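Local coordinates for LanC-like protein GCR2 (Arabidopsis thaliana, PDB 3T33) that binds a zinc ion as a member of the LanC-like protein family and may play a role in abscisic acid signalling in the plant, at residues A88-K93 against M395-L400; F126-A131 against L170-A175. All blocks are in the same frame, centred on the assembly; numbering follows the deposited sequence.

Contact 1 of 2, residues A88-K93 against M395-L400; sequences AYLLFK and MAYMLL
CD of Lys93 lies over one face of the Tyr397 ring, where helices 84-98 and 392-402 pack side by side in the alpha-helical barrel fold of LanC-like proteins. It sits 3.6 Å from the ring centroid of Tyr397, a CH-pi contact shifted toward CZ, the hydroxyl-bearing carbon. The lysine chain is bent at chi2 (97°), which places CD there, and it crosses the tyrosine at about a right angle. Tyr89 reaches the hydroxyl of Tyr397 obliquely: its CE2 comes to 3.3 Å from the OH of Tyr397, with the two ring planes inclined at 36°. A largely apolar patch adjoins the rings. There CD1 of Leu90 is the meeting point, 3.7 Å from CD1 of Leu400 and 3.8 Å from CB of Ala396, and the two leucines cross at about a right angle.

The segment axes run nearly parallel, 15° apart, and approach to 9.8 Å, with Leu90 opposite Tyr397. On the far side of helix 392-402, Met395 and Met398 pack against helices 336-350 and 353-375; Tyr397 also touches Tyr341, Leu388 and Pro411. This places helix 392-402 between helix 84-98 and those two neighbours. The ammonium of Lys93 forms a salt bridge with Asp401, one residue beyond the segment, which anchors the end of the lysine while CD stays over the ring. Between these helices, CG of Lys93 passes CB of Leu400 at 4.0 Å, the two side chains running in opposite directions.

Contact 2 of 2, residues F126-A131 against L170-A175; sequences FICGYA and LLYGRA
Cys128 meets the Tyr172 ring obliquely, its SG 4.6 Å from the ring centroid and 38° off the normal in a sulfur-aromatic contact. CB of Cys128 is also oblique to the ring, 3.7 Å from CE1 of Tyr172. One face of the tyrosine has CB of Leu171, its own neighbour in sequence, above it and offset toward the rim. The first torsion of Cys128 (chi1 -74°) sets SG beside the backbone N and anti to the carbonyl carbon, within reach of both the ring and CG of Leu171.

CB of Cys128 rests 3.2 Å from the carbonyl O of Leu171. That oxygen accepts a hydrogen bond from the hydroxyl of Thr125, which is also bonded to the backbone N of Cys128, and the threonine thereby links the two loops. One residue before the cysteine, CD1 of Ile127 touches both leucines, CD1 of Leu170 at 3.7 Å and CD1 of Leu171 at 3.9 Å. Ile127 crosses Leu170 at about a right angle and Leu171 obliquely.

A single water bridges the backbones: it accepts from N of Ile127 at 3.1 Å and donates to the carbonyl O of Leu170 at 2.8 Å. The Phe126 side chain leads away from 170-175, and its ring meets those of Trp179 and Phe183.

Both segments are loops leading into helices, 130-144 and 174-188, the second with Gly173 at its N-cap. The side chain of Leu171 lies about 7 Å from the zinc ion held by Cys288, Cys333 and His334. Gly129 and Gly173 begin the sequences Gly-Tyr-Ala-Gly and Gly-Arg-Ala-Gly, two of the Gly-x-x-Gly turns that open the inner helices of LanC-like proteins.

How the contacts relate
Both contacts are buried; contact 1 lies along two helix bodies away from the metal, whereas contact 2 lies at the loops entering helices 130-144 and 174-188, nearer the zinc. The chemistry follows: helix packing in 88-93 and 395-400 relies on aromatic and aliphatic surfaces, with the lysine's salt-bridge partner, Asp401, just outside the segment, while 126-131 and 170-175 add a water and a threonine hydroxyl to satisfy loop backbone. In sequence, contact 2 is nested within the loop closed by contact 1. In space their centres are 20 Å apart, but CZ of Tyr89 and CZ of Phe126 pack 4.3 Å from each other.

Contact 1 of 2, residues A88-K93 against M395-L400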
loop_
_atom_site.group_PDB
_atom_site.type_symbol
_atom_site.label_atom_id
_atom_site.label_comp_id
_atom_site.label_asym_id
_atom_site.label_seq_id
_atom_site.Cartn_x
_atom_site.Cartn_y
_atom_site.Cartn_z
ATOM N N ALA A 88 -0.814 9.891 -11.996
ATOM C CA ALA A 88 -2.238 10.002 -12.091
ATOM C C ALA A 88 -2.922 9.610 -10.770
ATOM O O ALA A 88 -3.909 10.230 -10.334
ATOM C CB ALA A 88 -2.778 9.085 -13.258
ATOM N N TYR A 89 -2.441 8.547 -10.147
ATOM C CA TYR A 89 -3.071 8.079 -8.915
ATOM C C TYR A 89 -2.893 9.064 -7.783
ATOM O O TYR A 89 -3.789 9.312 -6.997
ATOM C CB TYR A 89 -2.554 6.655 -8.547
ATOM C CG TYR A 89 -3.525 5.886 -7.695
ATOM C CD1 TYR A 89 -4.909 6.032 -7.819
ATOM C CD2 TYR A 89 -3.055 5.070 -6.676
ATOM C CE1 TYR A 89 -5.791 5.329 -6.957
ATOM C CE2 TYR A 89 -3.904 4.385 -5.845
ATOM C CZ TYR A 89 -5.255 4.488 -5.983
ATOM O OH TYR A 89 -6.005 3.739 -5.063
ATOM N N LEU A 90 -1.728 9.650 -7.721
ATOM C CA LEU A 90 -1.459 10.682 -6.713
ATOM C C LEU A 90 -2.426 11.871 -6.918
ATOM O O LEU A 90 -2.921 12.479 -5.943
ATOM C CB LEU A 90 0.004 11.103 -6.786
ATOM C CG LEU A 90 0.310 12.385 -5.945
ATOM C CD1 LEU A 90 0.041 12.169 -4.438
ATOM C CD2 LEU A 90 1.778 12.861 -6.205
ATOM N N LEU A 91 -2.698 12.188 -8.200
ATOM C CA LEU A 91 -3.596 13.275 -8.589
ATOM C C LEU A 91 -5.005 12.939 -8.254
ATOM O O LEU A 91 -5.791 13.809 -7.803
ATOM C CB LEU A 91 -3.439 13.579 -10.096
ATOM C CG LEU A 91 -2.236 14.493 -10.347
ATOM C CD1 LEU A 91 -1.881 14.440 -11.792
ATOM C CD2 LEU A 91 -2.608 15.922 -9.964
ATOM N N PHE A 92 -5.354 11.679 -8.505
ATOM C CA PHE A 92 -6.645 11.150 -8.043
ATOM C C PHE A 92 -6.834 11.250 -6.477
ATOM O O PHE A 92 -7.867 11.691 -6.002
ATOM C CB PHE A 92 -6.858 9.703 -8.533
ATOM C CG PHE A 92 -8.242 9.191 -8.263
ATOM C CD1 PHE A 92 -9.330 9.715 -8.935
ATOM C CD2 PHE A 92 -8.467 8.224 -7.307
ATOM C CE1 PHE A 92 -10.638 9.292 -8.648
ATOM C CE2 PHE A 92 -9.786 7.798 -7.007
ATOM C CZ PHE A 92 -10.865 8.339 -7.714
ATOM N N LYS A 93 -5.852 10.815 -5.708
ATOM C CA LYS A 93 -5.910 10.898 -4.257
ATOM C C LYS A 93 -6.059 12.374 -3.816
ATOM O O LYS A 93 -6.783 12.710 -2.862
ATOM C CB LYS A 93 -4.601 10.354 -3.709
ATOM C CG LYS A 93 -4.448 10.560 -2.243
ATOM C CD LYS A 93 -4.840 9.319 -1.431
ATOM C CE LYS A 93 -6.134 9.451 -0.847
ATOM N NZ LYS A 93 -6.587 8.125 -0.306
ATOM N N MET A 395 5.270 9.395 -0.771
ATOM C CA MET A 395 5.307 10.261 0.455
ATOM C C MET A 395 4.210 11.256 0.356
ATOM O O MET A 395 3.461 11.409 1.302
ATOM C CB MET A 395 6.635 10.987 0.575
ATOM C CG MET A 395 6.820 11.730 1.898
ATOM S SD MET A 395 8.412 12.546 1.971
ATOM C CE MET A 395 8.160 13.640 3.375
ATOM N N ALA A 396 4.057 11.921 -0.797
ATOM C CA ALA A 396 2.867 12.822 -0.940
ATOM C C ALA A 396 1.552 12.076 -0.768
ATOM O O ALA A 396 0.598 12.609 -0.221
ATOM C CB ALA A 396 2.843 13.543 -2.317
ATOM N N TYR A 397 1.506 10.839 -1.259
ATOM C CA TYR A 397 0.291 10.078 -1.234
ATOM C C TYR A 397 -0.067 9.766 0.229
ATOM O O TYR A 397 -1.203 9.886 0.661
ATOM C CB TYR A 397 0.515 8.781 -2.051
ATOM C CG TYR A 397 -0.758 8.022 -2.274
ATOM C CD1 TYR A 397 -1.347 7.251 -1.240
ATOM C CD2 TYR A 397 -1.384 8.055 -3.518
ATOM C CE1 TYR A 397 -2.570 6.559 -1.474
ATOM C CE2 TYR A 397 -2.591 7.382 -3.744
ATOM C CZ TYR A 397 -3.196 6.659 -2.728
ATOM O OH TYR A 397 -4.404 5.996 -3.010
ATOM N N MET A 398 0.937 9.389 0.990
ATOM C CA MET A 398 0.754 9.027 2.385
ATOM C C MET A 398 0.333 10.303 3.153
ATOM O O MET A 398 -0.619 10.287 3.970
ATOM C CB MET A 398 2.062 8.400 2.927
ATOM C CG MET A 398 1.996 7.905 4.375
ATOM S SD MET A 398 2.140 9.300 5.450
ATOM C CE MET A 398 3.897 9.562 5.351
ATOM N N LEU A 399 0.981 11.410 2.824
ATOM C CA LEU A 399 0.718 12.676 3.512
ATOM C C LEU A 399 -0.738 13.102 3.333
ATOM O O LEU A 399 -1.467 13.426 4.342
ATOM C CB LEU A 399 1.674 13.774 3.047
ATOM C CG LEU A 399 3.007 14.102 3.736
ATOM C CD1 LEU A 399 3.424 13.084 4.788
ATOM C CD2 LEU A 399 4.158 14.510 2.705
ATOM N N LEU A 400 -1.183 13.036 2.071
ATOM C CA LEU A 400 -2.575 13.329 1.763
ATOM C C LEU A 400 -3.526 12.418 2.530
ATOM O O LEU A 400 -4.610 12.846 2.982
ATOM C CB LEU A 400 -2.797 13.166 0.260
ATOM C CG LEU A 400 -2.097 14.272 -0.555
ATOM C CD1 LEU A 400 -2.171 14.006 -2.062
ATOM C CD2 LEU A 400 -2.665 15.693 -0.229
#

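Contact 2 of 2, residues F126-A131 against L170-A175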
loop_
_atom_site.group_PDB
_atom_site.type_symbol
_atom_site.label_atom_id
_atom_site.label_comp_id
_atom_site.label_asym_id
_atom_site.label_seq_id
_atom_site.Cartn_x
_atom_site.Cartn_y
_atom_site.Cartn_z
ATOM N N PHE A 126 -2.876 -4.421 -11.199
ATOM C CA PHE A 126 -3.088 -3.016 -10.809
ATOM C C PHE A 126 -1.785 -2.222 -10.706
ATOM O O PHE A 126 -1.702 -1.106 -11.255
ATOM C CB PHE A 126 -3.864 -2.928 -9.475
ATOM C CG PHE A 126 -4.330 -1.546 -9.136
ATOM C CD1 PHE A 126 -5.487 -1.054 -9.663
ATOM C CD2 PHE A 126 -3.633 -0.770 -8.223
ATOM C CE1 PHE A 126 -5.929 0.233 -9.343
ATOM C CE2 PHE A 126 -4.094 0.483 -7.877
ATOM C CZ PHE A 126 -5.236 0.986 -8.457
ATOM N N ILE A 127 -0.798 -2.773 -10.016
ATOM C CA ILE A 127 0.373 -1.993 -9.636
ATOM C C ILE A 127 1.431 -2.000 -10.752
ATOM O O ILE A 127 2.211 -1.049 -10.907
ATOM C CB ILE A 127 1.006 -2.554 -8.347
ATOM C CG1 ILE A 127 0.084 -2.407 -7.112
ATOM C CG2 ILE A 127 2.384 -1.984 -8.082
ATOM C CD1 ILE A 127 0.509 -3.400 -5.908
ATOM N N CYS A 128 1.456 -3.068 -11.549
ATOM C CA CYS A 128 2.494 -3.174 -12.553
ATOM C C CYS A 128 2.039 -3.234 -14.004
ATOM O O CYS A 128 2.876 -3.166 -14.893
ATOM C CB CYS A 128 3.462 -4.320 -12.225
ATOM S SG CYS A 128 4.541 -3.883 -10.885
ATOM N N GLY A 129 0.738 -3.327 -14.247
ATOM C CA GLY A 129 0.220 -3.556 -15.592
ATOM C C GLY A 129 -0.979 -2.721 -15.967
ATOM O O GLY A 129 -1.302 -1.683 -15.363
ATOM N N TYR A 130 -1.692 -3.246 -16.919
ATOM C CA TYR A 130 -2.636 -2.540 -17.716
ATOM C C TYR A 130 -4.004 -2.456 -17.043
ATOM O O TYR A 130 -4.802 -1.545 -17.354
ATOM C CB TYR A 130 -2.782 -3.367 -19.043
ATOM C CG TYR A 130 -3.679 -2.726 -20.047
ATOM C CD1 TYR A 130 -3.457 -1.412 -20.410
ATOM C CD2 TYR A 130 -4.755 -3.419 -20.631
ATOM C CE1 TYR A 130 -4.265 -0.742 -21.368
ATOM C CE2 TYR A 130 -5.589 -2.777 -21.619
ATOM C CZ TYR A 130 -5.312 -1.403 -21.992
ATOM O OH TYR A 130 -6.062 -0.651 -22.923
ATOM N N ALA A 131 -4.316 -3.449 -16.202
ATOM C CA ALA A 131 -5.549 -3.409 -15.378
ATOM C C ALA A 131 -5.525 -2.169 -14.475
ATOM O O ALA A 131 -6.535 -1.540 -14.260
ATOM C CB ALA A 131 -5.708 -4.732 -14.515
ATOM N N LEU A 170 1.104 -10.565 -6.349
ATOM C CA LEU A 170 0.348 -9.289 -6.472
ATOM C C LEU A 170 0.929 -8.449 -7.536
ATOM O O LEU A 170 0.208 -7.774 -8.201
ATOM C CB LEU A 170 0.358 -8.452 -5.167
ATOM C CG LEU A 170 -0.857 -7.712 -4.563
ATOM C CD1 LEU A 170 -0.412 -6.362 -3.932
ATOM C CD2 LEU A 170 -2.005 -7.537 -5.435
ATOM N N LEU A 171 2.236 -8.409 -7.657
ATOM C CA LEU A 171 2.833 -7.510 -8.642
ATOM C C LEU A 171 2.666 -7.953 -10.104
ATOM O O LEU A 171 2.425 -7.105 -10.989
ATOM C CB LEU A 171 4.272 -7.196 -8.273
ATOM C CG LEU A 171 4.451 -5.884 -7.502
ATOM C CD1 LEU A 171 3.556 -5.765 -6.332
ATOM C CD2 LEU A 171 5.863 -5.596 -7.095
ATOM N N TYR A 172 2.673 -9.270 -10.353
ATOM C CA TYR A 172 2.648 -9.810 -11.772
ATOM C C TYR A 172 1.577 -10.867 -12.053
ATOM O O TYR A 172 1.192 -11.073 -13.189
ATOM C CB TYR A 172 4.049 -10.256 -12.245
ATOM C CG TYR A 172 5.076 -9.109 -12.221
ATOM C CD1 TYR A 172 4.949 -7.982 -13.068
ATOM C CD2 TYR A 172 6.150 -9.129 -11.345
ATOM C CE1 TYR A 172 5.867 -6.949 -13.034
ATOM C CE2 TYR A 172 7.077 -8.081 -11.307
ATOM C CZ TYR A 172 6.923 -7.012 -12.138
ATOM O OH TYR A 172 7.840 -5.992 -12.074
ATOM N N GLY A 173 0.996 -11.403 -10.995
ATOM C CA GLY A 173 0.088 -12.499 -11.072
ATOM C C GLY A 173 -1.363 -12.209 -10.888
ATOM O O GLY A 173 -1.836 -11.075 -10.938
ATOM N N ARG A 174 -2.074 -13.293 -10.718
ATOM C CA ARG A 174 -3.490 -13.305 -10.630
ATOM C C ARG A 174 -4.035 -12.522 -9.419
ATOM O O ARG A 174 -5.056 -11.913 -9.542
ATOM C CB ARG A 174 -3.989 -14.792 -10.586
ATOM C CG ARG A 174 -4.246 -15.424 -11.990
ATOM C CD ARG A 174 -4.620 -16.955 -11.908
ATOM N NE ARG A 174 -3.441 -17.769 -12.159
ATOM C CZ ARG A 174 -3.089 -18.232 -13.347
ATOM N NH1 ARG A 174 -3.847 -18.009 -14.394
ATOM N NH2 ARG A 174 -1.957 -18.888 -13.475
ATOM N N ALA A 175 -3.412 -12.590 -8.245
ATOM C CA ALA A 175 -3.924 -11.815 -7.110
ATOM C C ALA A 175 -3.978 -10.324 -7.546
ATOM O O ALA A 175 -4.980 -9.646 -7.322
ATOM C CB ALA A 175 -3.045 -12.007 -5.853
HETATM O O HOH W 1 -1.261 -5.432 -8.557
#